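Local coordinates for protein RNA polymerase sigma factor (Bartonella quintana, PDB 5UXX) that probably acts as a sigma factor of the ECF subfamily, binding promoter DNA and directing RNA polymerase to start transcription at selected genes, at residues Asp49-Gly54 with Lys58-Thr63; Ser114-Glu119 with Lys146-Arg151; Val91-Ala96 with Leu101-Phe106; Ile24-Lys29 with Asn67-Gln72. All coordinates share one frame; numbering follows the deposited sequence. Where two conformers were deposited one is given.

Interaction 1: residues Asp49-Gly54 with Lys58-Thr63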
loop_
_atom_site.group_PDB
_atom_site.type_symbol
_atom_site.label_atom_id
_atom_site.label_comp_id
_atom_site.label_asym_id
_atom_site.label_seq_id
_atom_site.Cartn_x
_atom_site.Cartn_y
_atom_site.Cartn_z
ATOM N N ASP A 49 5.181 7.998 -19.884
ATOM C CA ASP A 49 4.825 9.080 -20.793
ATOM C C ASP A 49 3.318 9.321 -20.825
ATOM O O ASP A 49 2.852 10.289 -21.424
ATOM C CB ASP A 49 5.331 8.780 -22.206
ATOM C CG ASP A 49 6.843 8.768 -22.294
ATOM O OD1 ASP A 49 7.463 9.838 -22.118
ATOM O OD2 ASP A 49 7.409 7.688 -22.550
ATOM N N SER A 50 2.560 8.439 -20.183
ATOM C CA SER A 50 1.113 8.599 -20.101
ATOM C C SER A 50 0.717 9.303 -18.807
ATOM O O SER A 50 -0.464 9.545 -18.556
ATOM C CB SER A 50 0.410 7.244 -20.198
ATOM O OG SER A 50 0.716 6.429 -19.081
ATOM N N PHE A 51 1.712 9.628 -17.988
ATOM C CA PHE A 51 1.458 10.339 -16.742
ATOM C C PHE A 51 1.055 11.777 -17.035
ATOM O O PHE A 51 1.810 12.534 -17.645
ATOM C CB PHE A 51 2.684 10.307 -15.830
ATOM C CG PHE A 51 2.565 11.207 -14.632
ATOM C CD1 PHE A 51 1.635 10.942 -13.641
ATOM C CD2 PHE A 51 3.382 12.318 -14.498
ATOM C CE1 PHE A 51 1.519 11.771 -12.541
ATOM C CE2 PHE A 51 3.273 13.150 -13.398
ATOM C CZ PHE A 51 2.340 12.875 -12.418
ATOM N N GLU A 52 -0.142 12.146 -16.593
ATOM C CA GLU A 52 -0.682 13.471 -16.862
ATOM C C GLU A 52 0.039 14.529 -16.031
ATOM O O GLU A 52 0.096 14.439 -14.805
ATOM C CB GLU A 52 -2.185 13.496 -16.582
ATOM C CG GLU A 52 -2.819 14.873 -16.662
ATOM C CD GLU A 52 -4.268 14.871 -16.212
ATOM O OE1 GLU A 52 -4.632 14.011 -15.381
ATOM O OE2 GLU A 52 -5.043 15.726 -16.690
HETATM N N MSE A 53 0.595 15.523 -16.716
HETATM C CA MSE A 53 1.357 16.584 -16.069
HETATM C C MSE A 53 0.495 17.375 -15.091
HETATM O O MSE A 53 -0.632 17.754 -15.410
HETATM C CB MSE A 53 1.955 17.527 -17.116
HETATM C CG MSE A 53 3.365 18.003 -16.802
HETATM SE SE MSE A 53 4.708 16.622 -17.106
HETATM C CE MSE A 53 4.837 16.757 -19.049
ATOM N N GLY A 54 1.029 17.616 -13.898
ATOM C CA GLY A 54 0.325 18.394 -12.897
ATOM C C GLY A 54 -0.587 17.561 -12.018
ATOM O O GLY A 54 -1.246 18.088 -11.121
ATOM N N LYS A 58 2.137 10.082 -7.003
ATOM C CA LYS A 58 2.025 9.043 -5.987
ATOM C C LYS A 58 0.738 8.249 -6.175
ATOM O O LYS A 58 0.739 7.022 -6.097
ATOM C CB LYS A 58 2.076 9.653 -4.585
ATOM C CG LYS A 58 2.280 8.639 -3.470
ATOM C CD LYS A 58 2.194 9.297 -2.102
ATOM C CE LYS A 58 3.179 10.450 -1.978
ATOM N NZ LYS A 58 2.976 11.222 -0.720
ATOM N N ALA A 59 -0.357 8.956 -6.435
ATOM C CA ALA A 59 -1.644 8.314 -6.674
ATOM C C ALA A 59 -1.613 7.495 -7.961
ATOM O O ALA A 59 -2.230 6.434 -8.050
ATOM C CB ALA A 59 -2.752 9.353 -6.736
ATOM N N TRP A 60 -0.889 8.001 -8.955
ATOM C CA TRP A 60 -0.730 7.307 -10.228
ATOM C C TRP A 60 0.014 5.990 -10.032
ATOM O O TRP A 60 -0.363 4.960 -10.592
ATOM C CB TRP A 60 0.012 8.197 -11.228
ATOM C CG TRP A 60 0.114 7.623 -12.608
ATOM C CD1 TRP A 60 -0.881 7.545 -13.537
ATOM C CD2 TRP A 60 1.281 7.058 -13.221
ATOM N NE1 TRP A 60 -0.410 6.962 -14.688
ATOM C CE2 TRP A 60 0.914 6.653 -14.520
ATOM C CE3 TRP A 60 2.597 6.852 -12.796
ATOM C CZ2 TRP A 60 1.816 6.055 -15.399
ATOM C CZ3 TRP A 60 3.491 6.258 -13.670
ATOM C CH2 TRP A 60 3.096 5.866 -14.956
ATOM N N LEU A 61 1.070 6.033 -9.226
ATOM C CA LEU A 61 1.886 4.856 -8.950
ATOM C C LEU A 61 1.137 3.840 -8.094
ATOM O O LEU A 61 1.197 2.637 -8.349
ATOM C CB LEU A 61 3.189 5.265 -8.260
ATOM C CG LEU A 61 4.177 6.043 -9.132
ATOM C CD1 LEU A 61 5.315 6.604 -8.297
ATOM C CD2 LEU A 61 4.714 5.158 -10.241
ATOM N N PHE A 62 0.433 4.330 -7.076
ATOM C CA PHE A 62 -0.339 3.470 -6.187
ATOM C C PHE A 62 -1.458 2.756 -6.938
ATOM O O PHE A 62 -1.793 1.614 -6.629
ATOM C CB PHE A 62 -0.921 4.278 -5.025
ATOM C CG PHE A 62 0.017 4.434 -3.857
ATOM C CD1 PHE A 62 1.326 4.847 -4.045
ATOM C CD2 PHE A 62 -0.418 4.171 -2.568
ATOM C CE1 PHE A 62 2.185 4.991 -2.970
ATOM C CE2 PHE A 62 0.436 4.315 -1.488
ATOM C CZ PHE A 62 1.738 4.725 -1.690
ATOM N N THR A 63 -2.033 3.440 -7.923
ATOM C CA THR A 63 -3.090 2.866 -8.748
ATOM C C THR A 63 -2.583 1.654 -9.527
ATOM O O THR A 63 -3.268 0.635 -9.622
ATOM C CB THR A 63 -3.658 3.902 -9.737
ATOM O OG1 THR A 63 -4.120 5.050 -9.015
ATOM C CG2 THR A 63 -4.814 3.308 -10.531
#
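F51 and W60 both carry CG trans to the backbone N (chi1 171° for F51), which puts CG beside the residue's own carbonyl carbon and sends the two rings toward each other between the loop and helix 57-81. The second torsions then turn the rings against each other. The outcome is a T-shaped, edge-to-face pair: the edge of F51 points at the face of the W60 indole, with the planes at 60° and the centroid of the F51 ring 5.4 Å from that of the five-membered ring. The touching edge atom is F51 CD1, which comes 3.8 Å from W60 CG and sits off centre, over the rim of the indole. Nearer the main chain, F51 CB makes a CH-pi contact, 4.2 Å from the centroid of the W60 six-membered ring and only 9° off its normal. One phenylalanine thus lays both its ring edge and its CB on a single indole face. Tryptophan suits the place because its two fused rings offer a separate pi surface to each; phenylalanine suits the loop because it brings polarised C-H groups without a polar end needing a partner. S50 OG lies at the edge of the indole, 3.9 Å from W60 CZ2, while its hydrogen bond goes to K47 O. This contact lies at the surface of sigma-70 region 2, where the loop after helix 33-46 folds back on helix 57-81 and W60 also rests on A44 of helix 33-46.

Interaction 2: residues Ser114-Glu119 with Lys146-Arg151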
loop_
_atom_site.group_PDB
_atom_site.type_symbol
_atom_site.label_atom_id
_atom_site.label_comp_id
_atom_site.label_asym_id
_atom_site.label_seq_id
_atom_site.Cartn_x
_atom_site.Cartn_y
_atom_site.Cartn_z
ATOM N N SER A 114 -12.035 -6.309 5.710
ATOM C CA SER A 114 -12.329 -6.630 4.320
ATOM C C SER A 114 -11.277 -5.980 3.431
ATOM O O SER A 114 -10.573 -5.066 3.864
ATOM C CB SER A 114 -13.730 -6.158 3.929
ATOM O OG SER A 114 -13.794 -4.743 3.870
ATOM N N ALA A 115 -11.163 -6.456 2.196
ATOM C CA ALA A 115 -10.181 -5.924 1.257
ATOM C C ALA A 115 -10.377 -4.428 1.022
ATOM O O ALA A 115 -9.409 -3.673 0.935
ATOM C CB ALA A 115 -10.253 -6.679 -0.061
ATOM N N ASP A 116 -11.635 -4.007 0.930
ATOM C CA ASP A 116 -11.967 -2.609 0.682
ATOM C C ASP A 116 -11.641 -1.725 1.883
ATOM O O ASP A 116 -11.121 -0.621 1.725
ATOM C CB ASP A 116 -13.445 -2.470 0.314
ATOM C CG ASP A 116 -13.745 -2.968 -1.085
ATOM O OD1 ASP A 116 -12.817 -2.989 -1.921
ATOM O OD2 ASP A 116 -14.908 -3.342 -1.350
ATOM N N GLN A 117 -11.950 -2.214 3.080
ATOM C CA GLN A 117 -11.680 -1.469 4.305
ATOM C C GLN A 117 -10.184 -1.319 4.543
ATOM O O GLN A 117 -9.710 -0.246 4.917
ATOM C CB GLN A 117 -12.315 -2.160 5.512
ATOM C CG GLN A 117 -13.812 -1.973 5.647
ATOM C CD GLN A 117 -14.410 -2.917 6.671
ATOM O OE1 GLN A 117 -15.601 -2.853 6.974
ATOM N NE2 GLN A 117 -13.581 -3.805 7.211
ATOM N N ARG A 118 -9.449 -2.405 4.326
ATOM C CA ARG A 118 -8.008 -2.417 4.541
ATOM C C ARG A 118 -7.299 -1.399 3.654
ATOM O O ARG A 118 -6.466 -0.630 4.126
ATOM C CB ARG A 118 -7.445 -3.819 4.293
ATOM C CG ARG A 118 -5.928 -3.911 4.379
ATOM C CD ARG A 118 -5.462 -5.351 4.561
ATOM N NE ARG A 118 -5.940 -6.232 3.498
ATOM C CZ ARG A 118 -6.933 -7.105 3.638
ATOM N NH1 ARG A 118 -7.559 -7.220 4.802
ATOM N NH2 ARG A 118 -7.301 -7.864 2.615
ATOM N N GLU A 119 -7.639 -1.392 2.370
ATOM C CA GLU A 119 -7.022 -0.465 1.430
ATOM C C GLU A 119 -7.387 0.987 1.734
ATOM O O GLU A 119 -6.530 1.871 1.695
ATOM C CB GLU A 119 -7.421 -0.808 -0.003
ATOM C CG GLU A 119 -6.860 0.159 -1.027
ATOM C CD GLU A 119 -7.153 -0.262 -2.447
ATOM O OE1 GLU A 119 -8.100 -1.052 -2.654
ATOM O OE2 GLU A 119 -6.436 0.199 -3.358
ATOM N N LYS A 146 -15.267 7.241 2.578
ATOM C CA LYS A 146 -15.522 7.742 3.924
ATOM C C LYS A 146 -16.182 6.694 4.816
ATOM O O LYS A 146 -15.800 6.529 5.975
ATOM C CB LYS A 146 -16.388 9.001 3.859
ATOM C CG LYS A 146 -15.638 10.225 3.362
ATOM C CD LYS A 146 -16.541 11.442 3.270
ATOM C CE LYS A 146 -15.751 12.672 2.853
ATOM N NZ LYS A 146 -16.631 13.854 2.645
ATOM N N SER A 147 -17.170 5.988 4.276
ATOM C CA SER A 147 -17.853 4.943 5.030
ATOM C C SER A 147 -16.918 3.764 5.283
ATOM O O SER A 147 -16.950 3.152 6.350
ATOM C CB SER A 147 -19.110 4.474 4.295
ATOM O OG SER A 147 -18.777 3.770 3.113
ATOM N N ARG A 148 -16.082 3.456 4.295
ATOM C CA ARG A 148 -15.097 2.388 4.430
ATOM C C ARG A 148 -14.052 2.739 5.485
ATOM O O ARG A 148 -13.614 1.877 6.244
ATOM C CB ARG A 148 -14.422 2.102 3.086
ATOM C CG ARG A 148 -15.309 1.351 2.107
ATOM C CD ARG A 148 -14.655 1.178 0.748
ATOM N NE ARG A 148 -15.520 0.441 -0.168
ATOM C CZ ARG A 148 -15.237 0.208 -1.446
ATOM N NH1 ARG A 148 -14.105 0.657 -1.969
ATOM N NH2 ARG A 148 -16.088 -0.474 -2.200
ATOM N N VAL A 149 -13.657 4.008 5.529
ATOM C CA VAL A 149 -12.695 4.479 6.518
ATOM C C VAL A 149 -13.281 4.385 7.926
ATOM O O VAL A 149 -12.614 3.929 8.856
ATOM C CB VAL A 149 -12.258 5.934 6.233
ATOM C CG1 VAL A 149 -11.603 6.558 7.458
ATOM C CG2 VAL A 149 -11.316 5.978 5.037
ATOM N N SER A 150 -14.535 4.803 8.071
ATOM C CA SER A 150 -15.210 4.779 9.365
ATOM C C SER A 150 -15.381 3.360 9.899
ATOM O O SER A 150 -15.126 3.100 11.075
ATOM C CB SER A 150 -16.575 5.464 9.267
ATOM O OG SER A 150 -16.433 6.861 9.083
ATOM N N ARG A 151 -15.816 2.446 9.036
ATOM C CA ARG A 151 -16.003 1.055 9.438
ATOM C C ARG A 151 -14.668 0.390 9.767
ATOM O O ARG A 151 -14.563 -0.360 10.739
ATOM C CB ARG A 151 -16.738 0.263 8.349
ATOM C CG ARG A 151 -18.194 0.675 8.172
ATOM C CD ARG A 151 -18.914 -0.137 7.098
ATOM N NE ARG A 151 -18.366 0.060 5.758
ATOM C CZ ARG A 151 -17.593 -0.821 5.130
ATOM N NH1 ARG A 151 -17.143 -0.561 3.912
ATOM N NH2 ARG A 151 -17.281 -1.968 5.714
HETATM O O HOH W 1 -16.150 -3.476 2.650
HETATM O O HOH W 2 -11.530 1.154 -0.695
#
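D116 and R148 meet where two helices of sigma-70 region 4, the helix-turn-helix part of the protein, cross almost at a right angle: the axes of the short helical segments 115-119 and 146-151 lie 89° apart and approach to 8.4 Å. The ionic term is a salt bridge, D116 OD2 to R148 NH2 at 3.2 Å. The carboxylate lies over a face of the guanidinium, D116 CG 3.5 Å above the centre of the R148 group, with the two planes only 14° apart, and no N-H points at the oxygen. Charge attraction and flat stacking therefore do the work, and arginine suits this because its guanidinium is a broad, planar cation whose N-H groups can bond at the rim while a face is occupied. The R148 chain is extended from CG to NE, which carries the group across to D116. Packing adds a second term: the CG methylene of Q117 rests 3.9 Å from R148 O, at the pair of residues whose backbones are closest. Capping is the third kind: S114 OG accepts from Q117 N at 3.2 Å and closes the N-terminus of helix 115-125, a usual task for serine. Water supplies the last. One molecule donates to D116 O at 3.0 Å and accepts from R148 NH1 at 2.9 Å, joining a backbone carbonyl of one helix to the guanidinium of the other.

Interaction 3: residues Val91-Ala96 with Leu101-Phe106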
loop_
_atom_site.group_PDB
_atom_site.type_symbol
_atom_site.label_atom_id
_atom_site.label_comp_id
_atom_site.label_asym_id
_atom_site.label_seq_id
_atom_site.Cartn_x
_atom_site.Cartn_y
_atom_site.Cartn_z
ATOM N N VAL A 91 1.677 -13.812 7.586
ATOM C CA VAL A 91 2.196 -12.550 8.100
ATOM C C VAL A 91 3.594 -12.746 8.677
ATOM O O VAL A 91 3.799 -13.572 9.567
ATOM C CB VAL A 91 1.277 -11.956 9.186
ATOM C CG1 VAL A 91 1.915 -10.722 9.808
ATOM C CG2 VAL A 91 -0.090 -11.624 8.604
ATOM N N ALA A 92 4.555 -11.983 8.164
ATOM C CA ALA A 92 5.932 -12.071 8.635
ATOM C C ALA A 92 6.627 -10.715 8.564
ATOM O O ALA A 92 7.248 -10.374 7.557
ATOM C CB ALA A 92 6.701 -13.105 7.827
ATOM N N ILE A 93 6.519 -9.946 9.643
ATOM C CA ILE A 93 7.140 -8.630 9.713
ATOM C C ILE A 93 8.117 -8.532 10.881
ATOM O O ILE A 93 7.760 -8.821 12.024
ATOM C CB ILE A 93 6.088 -7.514 9.848
ATOM C CG1 ILE A 93 5.084 -7.586 8.696
ATOM C CG2 ILE A 93 6.761 -6.149 9.882
ATOM C CD1 ILE A 93 4.010 -6.524 8.759
ATOM N N HIS A 94 9.351 -8.138 10.580
ATOM C CA HIS A 94 10.364 -7.914 11.605
ATOM C C HIS A 94 9.896 -6.856 12.598
ATOM O O HIS A 94 9.324 -5.840 12.197
ATOM C CB HIS A 94 11.690 -7.493 10.960
ATOM C CG HIS A 94 12.847 -7.463 11.909
ATOM N ND1 HIS A 94 12.986 -6.503 12.886
ATOM C CD2 HIS A 94 13.924 -8.278 12.029
ATOM C CE1 HIS A 94 14.095 -6.725 13.569
ATOM N NE2 HIS A 94 14.682 -7.798 13.068
ATOM N N PRO A 95 10.125 -7.102 13.900
ATOM C CA PRO A 95 9.761 -6.186 14.990
ATOM C C PRO A 95 10.181 -4.741 14.728
ATOM O O PRO A 95 11.165 -4.505 14.023
ATOM C CB PRO A 95 10.517 -6.759 16.189
ATOM C CG PRO A 95 10.606 -8.215 15.906
ATOM C CD PRO A 95 10.681 -8.368 14.408
ATOM N N ALA A 96 9.430 -3.797 15.288
ATOM C CA ALA A 96 9.688 -2.373 15.098
ATOM C C ALA A 96 11.128 -2.005 15.445
ATOM O O ALA A 96 11.626 -2.344 16.518
ATOM C CB ALA A 96 8.719 -1.551 15.930
ATOM N N LEU A 101 5.549 -0.274 18.394
ATOM C CA LEU A 101 4.352 -0.877 17.815
ATOM C C LEU A 101 4.586 -2.323 17.393
ATOM O O LEU A 101 5.544 -2.627 16.682
ATOM C CB LEU A 101 3.866 -0.065 16.613
ATOM C CG LEU A 101 2.598 -0.604 15.943
ATOM C CD1 LEU A 101 1.403 -0.487 16.878
ATOM C CD2 LEU A 101 2.329 0.109 14.626
ATOM N N ASP A 102 3.707 -3.214 17.845
ATOM C CA ASP A 102 3.743 -4.609 17.428
ATOM C C ASP A 102 3.275 -4.706 15.980
ATOM O O ASP A 102 2.074 -4.747 15.709
ATOM C CB ASP A 102 2.869 -5.471 18.344
ATOM C CG ASP A 102 3.121 -6.961 18.172
ATOM O OD1 ASP A 102 3.623 -7.376 17.107
ATOM O OD2 ASP A 102 2.811 -7.722 19.111
ATOM N N LEU A 103 4.228 -4.740 15.054
ATOM C CA LEU A 103 3.922 -4.714 13.627
ATOM C C LEU A 103 3.208 -5.980 13.173
ATOM O O LEU A 103 2.305 -5.926 12.339
ATOM C CB LEU A 103 5.202 -4.522 12.813
ATOM C CG LEU A 103 5.996 -3.250 13.106
ATOM C CD1 LEU A 103 7.240 -3.189 12.235
ATOM C CD2 LEU A 103 5.125 -2.020 12.895
ATOM N N GLN A 104 3.625 -7.116 13.723
ATOM C CA GLN A 104 3.014 -8.398 13.398
ATOM C C GLN A 104 1.537 -8.400 13.780
ATOM O O GLN A 104 0.686 -8.831 13.002
ATOM C CB GLN A 104 3.748 -9.536 14.112
ATOM C CG GLN A 104 3.222 -10.923 13.784
ATOM C CD GLN A 104 3.951 -11.561 12.618
ATOM O OE1 GLN A 104 4.693 -10.896 11.896
ATOM N NE2 GLN A 104 3.745 -12.860 12.430
ATOM N N ASP A 105 1.244 -7.901 14.975
ATOM C CA ASP A 105 -0.124 -7.850 15.481
ATOM C C ASP A 105 -0.982 -6.873 14.680
ATOM O O ASP A 105 -2.140 -7.159 14.375
ATOM C CB ASP A 105 -0.126 -7.462 16.962
ATOM C CG ASP A 105 -1.518 -7.460 17.563
ATOM O OD1 ASP A 105 -2.085 -8.555 17.758
ATOM O OD2 ASP A 105 -2.043 -6.362 17.843
ATOM N N PHE A 106 -0.409 -5.721 14.346
ATOM C CA PHE A 106 -1.122 -4.699 13.585
ATOM C C PHE A 106 -1.485 -5.198 12.189
ATOM O O PHE A 106 -2.588 -4.952 11.700
ATOM C CB PHE A 106 -0.285 -3.421 13.483
ATOM C CG PHE A 106 -1.054 -2.231 12.977
ATOM C CD1 PHE A 106 -1.738 -1.406 13.856
ATOM C CD2 PHE A 106 -1.097 -1.940 11.623
ATOM C CE1 PHE A 106 -2.446 -0.313 13.394
ATOM C CE2 PHE A 106 -1.805 -0.847 11.155
ATOM C CZ PHE A 106 -2.481 -0.033 12.043
#
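Q104 reaches across to the backbone of V91 and I93 with both halves of its amide, joining the loop that leads out of region 2 to the first helix of sigma-70 region 4. The oxygen OE1 accepts from I93 N at 3.1 Å in a nearly straight bond, with an N-H...O angle of 172° and the donor close to the line of the side-chain C=O. The nitrogen NE2 donates to V91 O at 3.0 Å, but this bond is more bent, at 134°, and the donor stands above the carbonyl plane. Glutamine suits the place because a single amide can serve a backbone N-H and a backbone C=O two residues apart; a bend at chi2, 92°, turns the group to face them. V91 CG1 lies over one face of the Q104 amide, 3.5 Å from OE1. Apolar contacts continue the seam: I93 CG2 meets L103 CB at 3.7 Å, with the two side chains about at right angles, and A96 CB approaches L103 CG. The A96 methyl also touches the carbonyl oxygen of L101. D102 is the N-cap of helix 103-112, its OD1 accepting from D105 N. H94 ND1, on a poorly ordered side chain, is modelled donating to P95 O. The loop is therefore held to the helix start by one neutral amide and aliphatic side chains, and the bonds between the two segments themselves involve no ionisable group.

Interaction 4: residues Ile24-Lys29 with Asn67-Gln72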
loop_
_atom_site.group_PDB
_atom_site.type_symbol
_atom_site.label_atom_id
_atom_site.label_comp_id
_atom_site.label_asym_id
_atom_site.label_seq_id
_atom_site.Cartn_x
_atom_site.Cartn_y
_atom_site.Cartn_z
ATOM N N ILE A 24 3.148 -4.026 1.139
ATOM C CA ILE A 24 3.213 -4.891 2.312
ATOM C C ILE A 24 1.910 -4.825 3.108
ATOM O O ILE A 24 1.403 -5.846 3.574
ATOM C CB ILE A 24 4.407 -4.514 3.217
ATOM C CG1 ILE A 24 5.722 -4.900 2.536
ATOM C CG2 ILE A 24 4.300 -5.193 4.573
ATOM C CD1 ILE A 24 6.956 -4.352 3.218
ATOM N N SER A 25 1.363 -3.620 3.243
ATOM C CA SER A 25 0.096 -3.424 3.940
ATOM C C SER A 25 -1.051 -4.123 3.216
ATOM O O SER A 25 -1.990 -4.616 3.842
ATOM C CB SER A 25 -0.211 -1.931 4.082
ATOM O OG SER A 25 0.825 -1.257 4.774
ATOM N N LEU A 26 -0.964 -4.158 1.891
ATOM C CA LEU A 26 -2.028 -4.695 1.053
ATOM C C LEU A 26 -1.968 -6.216 0.925
ATOM O O LEU A 26 -2.999 -6.878 0.811
ATOM C CB LEU A 26 -1.962 -4.058 -0.338
ATOM C CG LEU A 26 -3.259 -3.540 -0.957
ATOM C CD1 LEU A 26 -3.957 -2.573 -0.014
ATOM C CD2 LEU A 26 -2.972 -2.873 -2.294
ATOM N N SER A 27 -0.757 -6.763 0.953
ATOM C CA SER A 27 -0.536 -8.172 0.638
ATOM C C SER A 27 -1.062 -9.123 1.709
ATOM O O SER A 27 -1.052 -8.809 2.899
ATOM C CB SER A 27 0.955 -8.432 0.418
ATOM O OG SER A 27 1.651 -8.478 1.651
ATOM N N SER A 28 -1.518 -10.293 1.268
ATOM C CA SER A 28 -1.991 -11.334 2.172
ATOM C C SER A 28 -0.914 -12.395 2.369
ATOM O O SER A 28 -1.025 -13.258 3.241
ATOM C CB SER A 28 -3.273 -11.972 1.637
ATOM O OG SER A 28 -3.062 -12.544 0.357
ATOM N N LYS A 29 0.127 -12.325 1.546
ATOM C CA LYS A 29 1.273 -13.218 1.663
ATOM C C LYS A 29 2.552 -12.400 1.814
ATOM O O LYS A 29 2.826 -11.509 1.009
ATOM C CB LYS A 29 1.367 -14.145 0.450
ATOM N N ASN A 67 -3.913 -2.186 -8.782
ATOM C CA ASN A 67 -4.583 -2.940 -9.832
ATOM C C ASN A 67 -3.838 -4.223 -10.164
ATOM O O ASN A 67 -4.451 -5.244 -10.474
ATOM C CB ASN A 67 -4.743 -2.081 -11.088
ATOM C CG ASN A 67 -5.814 -1.019 -10.934
ATOM O OD1 ASN A 67 -6.780 -1.199 -10.191
ATOM N ND2 ASN A 67 -5.650 0.096 -11.637
ATOM N N GLU A 68 -2.513 -4.167 -10.095
ATOM C CA GLU A 68 -1.696 -5.350 -10.316
ATOM C C GLU A 68 -1.903 -6.354 -9.190
ATOM O O GLU A 68 -1.928 -7.561 -9.422
ATOM C CB GLU A 68 -0.216 -4.975 -10.434
ATOM C CG GLU A 68 0.727 -6.166 -10.537
ATOM C CD GLU A 68 0.498 -7.002 -11.787
ATOM O OE1 GLU A 68 -0.102 -6.490 -12.754
ATOM O OE2 GLU A 68 0.920 -8.178 -11.798
ATOM N N PHE A 69 -2.072 -5.847 -7.972
ATOM C CA PHE A 69 -2.276 -6.699 -6.806
ATOM C C PHE A 69 -3.582 -7.484 -6.897
ATOM O O PHE A 69 -3.600 -8.694 -6.679
ATOM C CB PHE A 69 -2.261 -5.867 -5.522
ATOM C CG PHE A 69 -2.783 -6.602 -4.321
ATOM C CD1 PHE A 69 -2.028 -7.597 -3.720
ATOM C CD2 PHE A 69 -4.028 -6.301 -3.792
ATOM C CE1 PHE A 69 -2.506 -8.278 -2.614
ATOM C CE2 PHE A 69 -4.512 -6.977 -2.687
ATOM C CZ PHE A 69 -3.750 -7.968 -2.097
ATOM N N TYR A 70 -4.671 -6.792 -7.218
ATOM C CA TYR A 70 -5.972 -7.441 -7.330
ATOM C C TYR A 70 -5.993 -8.394 -8.521
ATOM O O TYR A 70 -6.715 -9.392 -8.517
ATOM C CB TYR A 70 -7.090 -6.402 -7.455
ATOM C CG TYR A 70 -7.372 -5.662 -6.166
ATOM C CD1 TYR A 70 -7.832 -6.337 -5.042
ATOM C CD2 TYR A 70 -7.180 -4.291 -6.072
ATOM C CE1 TYR A 70 -8.089 -5.666 -3.860
ATOM C CE2 TYR A 70 -7.434 -3.611 -4.894
ATOM C CZ TYR A 70 -7.888 -4.303 -3.794
ATOM O OH TYR A 70 -8.144 -3.628 -2.621
ATOM N N SER A 71 -5.195 -8.079 -9.536
ATOM C CA SER A 71 -5.041 -8.952 -10.692
ATOM C C SER A 71 -4.389 -10.272 -10.283
ATOM O O SER A 71 -4.787 -11.342 -10.745
ATOM C CB SER A 71 -4.218 -8.265 -11.783
ATOM O OG SER A 71 -3.956 -9.150 -12.858
ATOM N N GLN A 72 -3.386 -10.186 -9.412
ATOM C CA GLN A 72 -2.706 -11.372 -8.901
ATOM C C GLN A 72 -3.644 -12.222 -8.051
ATOM O O GLN A 72 -3.631 -13.450 -8.139
ATOM C CB GLN A 72 -1.476 -10.980 -8.076
ATOM C CG GLN A 72 -0.411 -10.200 -8.834
ATOM C CD GLN A 72 0.417 -11.063 -9.768
ATOM O OE1 GLN A 72 0.127 -12.241 -9.972
ATOM N NE2 GLN A 72 1.459 -10.473 -10.343
#
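L26 and F69 form the centre of this buried contact, which joins the end of helix 7-26 to helix 57-81 in the core of sigma-70 region 2. CG of the leucine lies over one face of the phenylalanine ring, and L26 CD2 is 3.9 Å from F69 CD2. The far end of the ring meets backbone instead: F69 CZ comes 3.2 Å from L26 O, and F69 CE1 lies 3.8 Å from S27 CA. Phenylalanine fits because a flat ring can take a branched side chain over its face while its far end sits against the last turn of helix 7-26. Its CG stands trans to the backbone N (chi1 166°), which sends the ring out from helix 57-81 toward that helix end. One residue on, the Y70 ring has F69 CD2 over the centre of a face, 4.0 Å above its plane, and Y70 OH bonds to E119. In the next shell, S27 leaves the helical conformation, its OG bonding back to I24 O at 3.3 Å, and the K107 ammonium donates to S25 O and S27 O, consistent with holding the helix end in place. L36 of helix 33-46 also touches F69, and L26 packs on E119. The side-chain contact is thus apolar, with the ring end against backbone and no hydrogen bond between the segments, while the positive charge of K107 would suit the carbonyls at the C-terminal end of helix 7-26.

Overall arrangement
Interactions 1 and 4 both use helix 57-81 and lie within region 2, their centres 19 Å apart; interaction 4 joins that helix to the end of helix 7-26, and the segments of interaction 1 fall between its two along the chain. Interaction 3 follows, where the linking loop meets helix 103-112, and interaction 2 comes last, within region 4. Interactions 1 and 3 are the most distant, 31 Å between centres on opposite sides of the chain's centre. Interactions 2 and 4 touch, bringing regions 2 and 4 together: E119 OE1 lies 2.6 Å from Y70 OH, a probable hydrogen bond. This packing of the two regions beside a second protein chain is consistent with a compact, regulated state of the sigma factor.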